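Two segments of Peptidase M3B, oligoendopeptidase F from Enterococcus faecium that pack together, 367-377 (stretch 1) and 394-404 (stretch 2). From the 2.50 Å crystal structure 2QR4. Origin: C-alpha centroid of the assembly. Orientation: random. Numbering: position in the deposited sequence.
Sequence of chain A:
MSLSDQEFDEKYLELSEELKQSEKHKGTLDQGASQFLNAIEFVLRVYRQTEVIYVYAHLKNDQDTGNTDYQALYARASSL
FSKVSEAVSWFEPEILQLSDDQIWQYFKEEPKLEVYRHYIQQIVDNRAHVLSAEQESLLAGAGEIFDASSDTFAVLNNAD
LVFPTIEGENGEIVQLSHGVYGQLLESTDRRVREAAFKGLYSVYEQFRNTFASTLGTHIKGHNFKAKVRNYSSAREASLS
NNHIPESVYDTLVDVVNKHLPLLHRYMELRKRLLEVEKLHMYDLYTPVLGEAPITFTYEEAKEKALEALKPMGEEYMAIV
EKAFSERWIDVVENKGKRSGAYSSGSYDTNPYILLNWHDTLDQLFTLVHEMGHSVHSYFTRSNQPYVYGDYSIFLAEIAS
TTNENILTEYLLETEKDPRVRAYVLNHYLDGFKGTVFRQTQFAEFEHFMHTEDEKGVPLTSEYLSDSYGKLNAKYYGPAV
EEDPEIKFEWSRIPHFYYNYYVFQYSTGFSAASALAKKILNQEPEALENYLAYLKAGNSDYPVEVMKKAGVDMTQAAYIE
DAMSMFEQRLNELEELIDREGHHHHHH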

ATOM      1  N   LEU A 367      18.105 -21.044 -30.257  1.00 36.42           N
ATOM      2  CA  LEU A 367      19.381 -21.729 -30.140  1.00 37.31           C
ATOM      3  C   LEU A 367      20.531 -20.721 -30.156  1.00 44.32           C
ATOM      4  O   LEU A 367      21.426 -20.743 -29.304  1.00 37.90           O
ATOM      5  CB  LEU A 367      19.544 -22.723 -31.283  1.00 31.43           C
ATOM      6  CG  LEU A 367      20.847 -23.516 -31.226  1.00 36.36           C
ATOM      7  CD1 LEU A 367      20.897 -24.374 -29.951  1.00 22.13           C
ATOM      8  CD2 LEU A 367      21.025 -24.362 -32.483  1.00 36.37           C
ATOM      9  N   VAL A 368      20.482 -19.827 -31.133  1.00 41.66           N
ATOM     10  CA  VAL A 368      21.494 -18.798 -31.295  1.00 47.05           C
ATOM     11  C   VAL A 368      21.479 -17.788 -30.141  1.00 49.38           C
ATOM     12  O   VAL A 368      22.536 -17.338 -29.681  1.00 42.93           O
ATOM     13  CB  VAL A 368      21.328 -18.116 -32.663  1.00 43.54           C
ATOM     14  CG1 VAL A 368      21.510 -16.616 -32.558  1.00 37.59           C
ATOM     15  CG2 VAL A 368      22.281 -18.747 -33.664  1.00 42.58           C
ATOM     16  N   HIS A 369      20.276 -17.463 -29.670  1.00 42.23           N
ATOM     17  CA  HIS A 369      20.072 -16.618 -28.491  1.00 48.35           C
ATOM     18  C   HIS A 369      20.712 -17.224 -27.233  1.00 48.89           C
ATOM     19  O   HIS A 369      21.334 -16.517 -26.440  1.00 45.23           O
ATOM     20  CB  HIS A 369      18.563 -16.403 -28.283  1.00 55.55           C
ATOM     21  CG  HIS A 369      18.215 -15.404 -27.220  1.00 59.61           C
ATOM     22  ND1 HIS A 369      17.971 -15.763 -25.910  1.00 60.94           N
ATOM     23  CD2 HIS A 369      18.036 -14.063 -27.282  1.00 61.23           C
ATOM     24  CE1 HIS A 369      17.675 -14.683 -25.208  1.00 59.23           C
ATOM     25  NE2 HIS A 369      17.709 -13.639 -26.016  1.00 63.51           N
ATOM     26  N   GLU A 370      20.572 -18.535 -27.061  1.00 48.17           N
ATOM     27  CA  GLU A 370      21.110 -19.212 -25.881  1.00 52.79           C
ATOM     28  C   GLU A 370      22.622 -19.387 -25.909  1.00 53.00           C
ATOM     29  O   GLU A 370      23.287 -19.241 -24.884  1.00 50.58           O
ATOM     30  CB  GLU A 370      20.428 -20.561 -25.665  1.00 55.12           C
ATOM     31  CG  GLU A 370      19.201 -20.480 -24.777  1.00 61.41           C
ATOM     32  CD  GLU A 370      18.249 -21.634 -25.004  1.00 69.27           C
ATOM     33  OE1 GLU A 370      17.810 -21.821 -26.160  1.00 71.11           O
ATOM     34  OE2 GLU A 370      17.934 -22.350 -24.029  1.00 73.92           O
HETATM   35  N   MSE A 371      23.161 -19.707 -27.078  1.00 57.89           N
HETATM   36  CA  MSE A 371      24.607 -19.794 -27.239  1.00 69.08           C
HETATM   37  C   MSE A 371      25.253 -18.500 -26.771  1.00 52.02           C
HETATM   38  O   MSE A 371      26.297 -18.512 -26.128  1.00 46.17           O
HETATM   39  CB  MSE A 371      24.974 -20.061 -28.696  1.00 76.97           C
HETATM   40  CG  MSE A 371      24.261 -21.259 -29.297  1.00 96.77           C
HETATM   41 SE   MSE A 371      24.752 -21.598 -31.155  1.00106.46          SE
HETATM   42  CE  MSE A 371      26.503 -22.427 -30.849  1.00108.94           C
ATOM     43  N   GLY A 372      24.612 -17.382 -27.094  1.00 53.95           N
ATOM     44  CA  GLY A 372      25.109 -16.070 -26.709  1.00 43.45           C
ATOM     45  C   GLY A 372      25.200 -15.892 -25.210  1.00 40.35           C
ATOM     46  O   GLY A 372      26.216 -15.426 -24.701  1.00 46.41           O
ATOM     47  N   HIS A 373      24.133 -16.256 -24.505  1.00 40.85           N
ATOM     48  CA  HIS A 373      24.113 -16.183 -23.049  1.00 46.29           C
ATOM     49  C   HIS A 373      25.114 -17.183 -22.479  1.00 46.55           C
ATOM     50  O   HIS A 373      25.756 -16.932 -21.452  1.00 40.10           O
ATOM     51  CB  HIS A 373      22.700 -16.459 -22.517  1.00 54.85           C
ATOM     52  CG  HIS A 373      22.665 -17.374 -21.331  1.00 61.89           C
ATOM     53  ND1 HIS A 373      22.495 -18.738 -21.448  1.00 64.53           N
ATOM     54  CD2 HIS A 373      22.784 -17.123 -20.004  1.00 63.45           C
ATOM     55  CE1 HIS A 373      22.510 -19.288 -20.247  1.00 64.60           C
ATOM     56  NE2 HIS A 373      22.684 -18.330 -19.354  1.00 67.23           N
ATOM     57  N   SER A 374      25.248 -18.311 -23.171  1.00 40.19           N
ATOM     58  CA  SER A 374      26.135 -19.384 -22.749  1.00 29.69           C
ATOM     59  C   SER A 374      27.606 -18.972 -22.821  1.00 31.54           C
ATOM     60  O   SER A 374      28.395 -19.319 -21.939  1.00 14.65           O
ATOM     61  CB  SER A 374      25.877 -20.636 -23.582  1.00 25.71           C
ATOM     62  OG  SER A 374      26.707 -21.699 -23.170  1.00 34.27           O
ATOM     63  N   VAL A 375      27.971 -18.224 -23.862  1.00 35.17           N
ATOM     64  CA  VAL A 375      29.348 -17.740 -24.000  1.00 45.67           C
ATOM     65  C   VAL A 375      29.640 -16.589 -23.037  1.00 48.01           C
ATOM     66  O   VAL A 375      30.744 -16.477 -22.506  1.00 47.61           O
ATOM     67  CB  VAL A 375      29.679 -17.316 -25.446  1.00 48.27           C
ATOM     68  CG1 VAL A 375      30.932 -16.456 -25.474  1.00 49.12           C
ATOM     69  CG2 VAL A 375      29.847 -18.545 -26.338  1.00 40.90           C
ATOM     70  N   HIS A 376      28.642 -15.743 -22.806  1.00 43.47           N
ATOM     71  CA  HIS A 376      28.763 -14.679 -21.816  1.00 46.87           C
ATOM     72  C   HIS A 376      28.885 -15.241 -20.398  1.00 42.71           C
ATOM     73  O   HIS A 376      29.619 -14.694 -19.576  1.00 42.19           O
ATOM     74  CB  HIS A 376      27.569 -13.724 -21.910  1.00 55.93           C
ATOM     75  CG  HIS A 376      27.673 -12.527 -21.013  1.00 60.86           C
ATOM     76  ND1 HIS A 376      27.223 -12.532 -19.709  1.00 61.13           N
ATOM     77  CD2 HIS A 376      28.163 -11.285 -21.238  1.00 60.42           C
ATOM     78  CE1 HIS A 376      27.437 -11.346 -19.168  1.00 62.89           C
ATOM     79  NE2 HIS A 376      28.008 -10.572 -20.074  1.00 63.25           N
ATOM     80  N   SER A 377      28.166 -16.328 -20.116  1.00 44.67           N
ATOM     81  CA  SER A 377      28.229 -16.993 -18.805  1.00 44.03           C
ATOM     82  C   SER A 377      29.617 -17.563 -18.549  1.00 43.38           C
ATOM     83  O   SER A 377      30.092 -17.588 -17.417  1.00 42.07           O
ATOM     84  CB  SER A 377      27.197 -18.124 -18.705  1.00 43.40           C
ATOM     85  OG  SER A 377      25.871 -17.628 -18.671  1.00 43.12           O
TER
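Stretch 2 394-404: FLAEIASTTNE

Stretch 2 is helical throughout, and it lies across the helix of stretch 1 in a roughly antiparallel sense: the N-to-C directions differ by 139° and the axes approach to 7.2 Å. The nearest CA atoms across the pair are those of Gly372 and Ser400, 4.4 Å apart. Such closeness depends on glycine, since a CB on Gly372 would clash with Ala399 O and Asn403 ND2; instead Gly372 CA makes a CA-H...O contact with Ala399 O at 3.5 Å. Ser400 points toward stretch 1 with chi1 in the m well, and its OG donates a hydrogen bond to His369 O (3.0 Å), a carbonyl that also accepts a weak helical bond from His373 N. His369, the residue with the most covered surface, starts sideways, but its t rotamer brings the imidazole over stretch 2. Ser400 CB sits over one ring face, 3.5 Å from the centroid, while Glu397 OE2 lies at the ring edge, 3.8 Å from His369 NE2. One helical turn beyond Gly372, His376 points toward stretch 2 and lays its ring on Ala396, whose CA is 3.9 Å from the ring centroid; His376 CB also meets Ala399 CB at 3.9 Å. At the other end, Val368 CG1 packs 3.7 Å from Asn403 CB, and Asn403 ND2 gives a weak hydrogen bond to Val368 O (3.4 Å).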

ATOM      1  N   PHE A 394      20.974  -6.833 -18.203  1.00 44.38           N
ATOM      2  CA  PHE A 394      20.932  -6.082 -19.460  1.00 39.82           C
ATOM      3  C   PHE A 394      22.229  -6.284 -20.260  1.00 46.18           C
ATOM      4  O   PHE A 394      22.224  -6.332 -21.493  1.00 34.02           O
ATOM      5  CB  PHE A 394      20.663  -4.599 -19.138  1.00 34.95           C
ATOM      6  CG  PHE A 394      21.401  -3.611 -20.012  1.00 39.55           C
ATOM      7  CD1 PHE A 394      20.700  -2.751 -20.853  1.00 40.91           C
ATOM      8  CD2 PHE A 394      22.788  -3.506 -19.969  1.00 44.60           C
ATOM      9  CE1 PHE A 394      21.374  -1.821 -21.651  1.00 33.93           C
ATOM     10  CE2 PHE A 394      23.468  -2.581 -20.775  1.00 42.01           C
ATOM     11  CZ  PHE A 394      22.759  -1.740 -21.611  1.00 35.27           C
ATOM     12  N   LEU A 395      23.332  -6.426 -19.536  1.00 48.78           N
ATOM     13  CA  LEU A 395      24.640  -6.600 -20.141  1.00 53.13           C
ATOM     14  C   LEU A 395      24.756  -7.997 -20.743  1.00 53.76           C
ATOM     15  O   LEU A 395      25.415  -8.192 -21.764  1.00 55.67           O
ATOM     16  CB  LEU A 395      25.723  -6.369 -19.085  1.00 50.87           C
ATOM     17  CG  LEU A 395      26.957  -5.541 -19.435  1.00 48.78           C
ATOM     18  CD1 LEU A 395      26.727  -4.631 -20.643  1.00 48.23           C
ATOM     19  CD2 LEU A 395      27.372  -4.743 -18.217  1.00 41.93           C
ATOM     20  N   ALA A 396      24.096  -8.966 -20.113  1.00 52.45           N
ATOM     21  CA  ALA A 396      24.095 -10.341 -20.603  1.00 52.97           C
ATOM     22  C   ALA A 396      23.093 -10.526 -21.742  1.00 53.37           C
ATOM     23  O   ALA A 396      23.271 -11.395 -22.602  1.00 47.53           O
ATOM     24  CB  ALA A 396      23.799 -11.314 -19.467  1.00 51.96           C
ATOM     25  N   GLU A 397      22.048  -9.701 -21.738  1.00 45.52           N
ATOM     26  CA  GLU A 397      21.021  -9.737 -22.772  1.00 50.82           C
ATOM     27  C   GLU A 397      21.572  -9.278 -24.116  1.00 51.86           C
ATOM     28  O   GLU A 397      21.099  -9.695 -25.171  1.00 50.28           O
ATOM     29  CB  GLU A 397      19.848  -8.844 -22.372  1.00 62.27           C
ATOM     30  CG  GLU A 397      18.533  -9.229 -23.019  1.00 72.17           C
ATOM     31  CD  GLU A 397      18.085 -10.626 -22.631  1.00 77.67           C
ATOM     32  OE1 GLU A 397      18.674 -11.207 -21.693  1.00 79.12           O
ATOM     33  OE2 GLU A 397      17.144 -11.146 -23.261  1.00 81.30           O
ATOM     34  N   ILE A 398      22.573  -8.410 -24.065  1.00 53.83           N
ATOM     35  CA  ILE A 398      23.223  -7.904 -25.264  1.00 51.96           C
ATOM     36  C   ILE A 398      23.918  -9.018 -26.031  1.00 44.17           C
ATOM     37  O   ILE A 398      23.856  -9.054 -27.259  1.00 49.41           O
ATOM     38  CB  ILE A 398      24.249  -6.807 -24.926  1.00 54.12           C
ATOM     39  CG1 ILE A 398      23.536  -5.485 -24.668  1.00 56.54           C
ATOM     40  CG2 ILE A 398      25.242  -6.633 -26.056  1.00 40.90           C
ATOM     41  CD1 ILE A 398      24.378  -4.493 -23.906  1.00 56.97           C
ATOM     42  N   ALA A 399      24.568  -9.928 -25.312  1.00 44.00           N
ATOM     43  CA  ALA A 399      25.330 -11.003 -25.954  1.00 54.29           C
ATOM     44  C   ALA A 399      24.401 -11.967 -26.674  1.00 52.72           C
ATOM     45  O   ALA A 399      24.809 -12.670 -27.593  1.00 60.17           O
ATOM     46  CB  ALA A 399      26.176 -11.747 -24.939  1.00 50.16           C
ATOM     47  N   SER A 400      23.147 -11.976 -26.244  1.00 48.70           N
ATOM     48  CA  SER A 400      22.124 -12.822 -26.816  1.00 55.78           C
ATOM     49  C   SER A 400      21.509 -12.168 -28.042  1.00 44.97           C
ATOM     50  O   SER A 400      21.427 -12.779 -29.109  1.00 49.06           O
ATOM     51  CB  SER A 400      21.033 -13.085 -25.773  1.00 60.79           C
ATOM     52  OG  SER A 400      21.478 -14.045 -24.828  1.00 71.39           O
ATOM     53  N   THR A 401      21.071 -10.927 -27.876  1.00 40.10           N
ATOM     54  CA  THR A 401      20.445 -10.167 -28.952  1.00 40.33           C
ATOM     55  C   THR A 401      21.428  -9.953 -30.101  1.00 46.21           C
ATOM     56  O   THR A 401      21.041 -10.002 -31.261  1.00 49.26           O
ATOM     57  CB  THR A 401      19.932  -8.822 -28.427  1.00 47.23           C
ATOM     58  OG1 THR A 401      19.199  -9.048 -27.220  1.00 59.24           O
ATOM     59  CG2 THR A 401      19.022  -8.116 -29.441  1.00 34.04           C
ATOM     60  N   THR A 402      22.701  -9.739 -29.778  1.00 37.12           N
ATOM     61  CA  THR A 402      23.704  -9.509 -30.800  1.00 38.45           C
ATOM     62  C   THR A 402      23.761 -10.732 -31.694  1.00 46.08           C
ATOM     63  O   THR A 402      23.809 -10.612 -32.920  1.00 47.94           O
ATOM     64  CB  THR A 402      25.096  -9.249 -30.188  1.00 37.46           C
ATOM     65  OG1 THR A 402      25.022  -8.144 -29.289  1.00 44.85           O
ATOM     66  CG2 THR A 402      26.119  -8.924 -31.265  1.00 40.76           C
ATOM     67  N   ASN A 403      23.756 -11.909 -31.073  1.00 45.28           N
ATOM     68  CA  ASN A 403      23.776 -13.172 -31.808  1.00 41.79           C
ATOM     69  C   ASN A 403      22.566 -13.331 -32.739  1.00 43.80           C
ATOM     70  O   ASN A 403      22.710 -13.711 -33.894  1.00 47.51           O
ATOM     71  CB  ASN A 403      23.882 -14.347 -30.833  1.00 45.17           C
ATOM     72  CG  ASN A 403      25.314 -14.587 -30.357  1.00 53.34           C
ATOM     73  OD1 ASN A 403      26.236 -13.863 -30.723  1.00 54.73           O
ATOM     74  ND2 ASN A 403      25.503 -15.622 -29.549  1.00 52.86           N
ATOM     75  N   GLU A 404      21.379 -13.017 -32.231  1.00 40.44           N
ATOM     76  CA  GLU A 404      20.162 -13.034 -33.032  1.00 54.26           C
ATOM     77  C   GLU A 404      20.287 -12.084 -34.225  1.00 51.40           C
ATOM     78  O   GLU A 404      19.906 -12.419 -35.363  1.00 48.09           O
ATOM     79  CB  GLU A 404      18.957 -12.641 -32.176  1.00 45.91           C
ATOM     80  CG  GLU A 404      18.231 -13.809 -31.509  1.00 69.02           C
ATOM     81  CD  GLU A 404      16.867 -13.399 -30.931  1.00 76.61           C
ATOM     82  OE1 GLU A 404      16.775 -12.306 -30.325  1.00 83.64           O
ATOM     83  OE2 GLU A 404      15.886 -14.167 -31.084  1.00 75.74           O
TER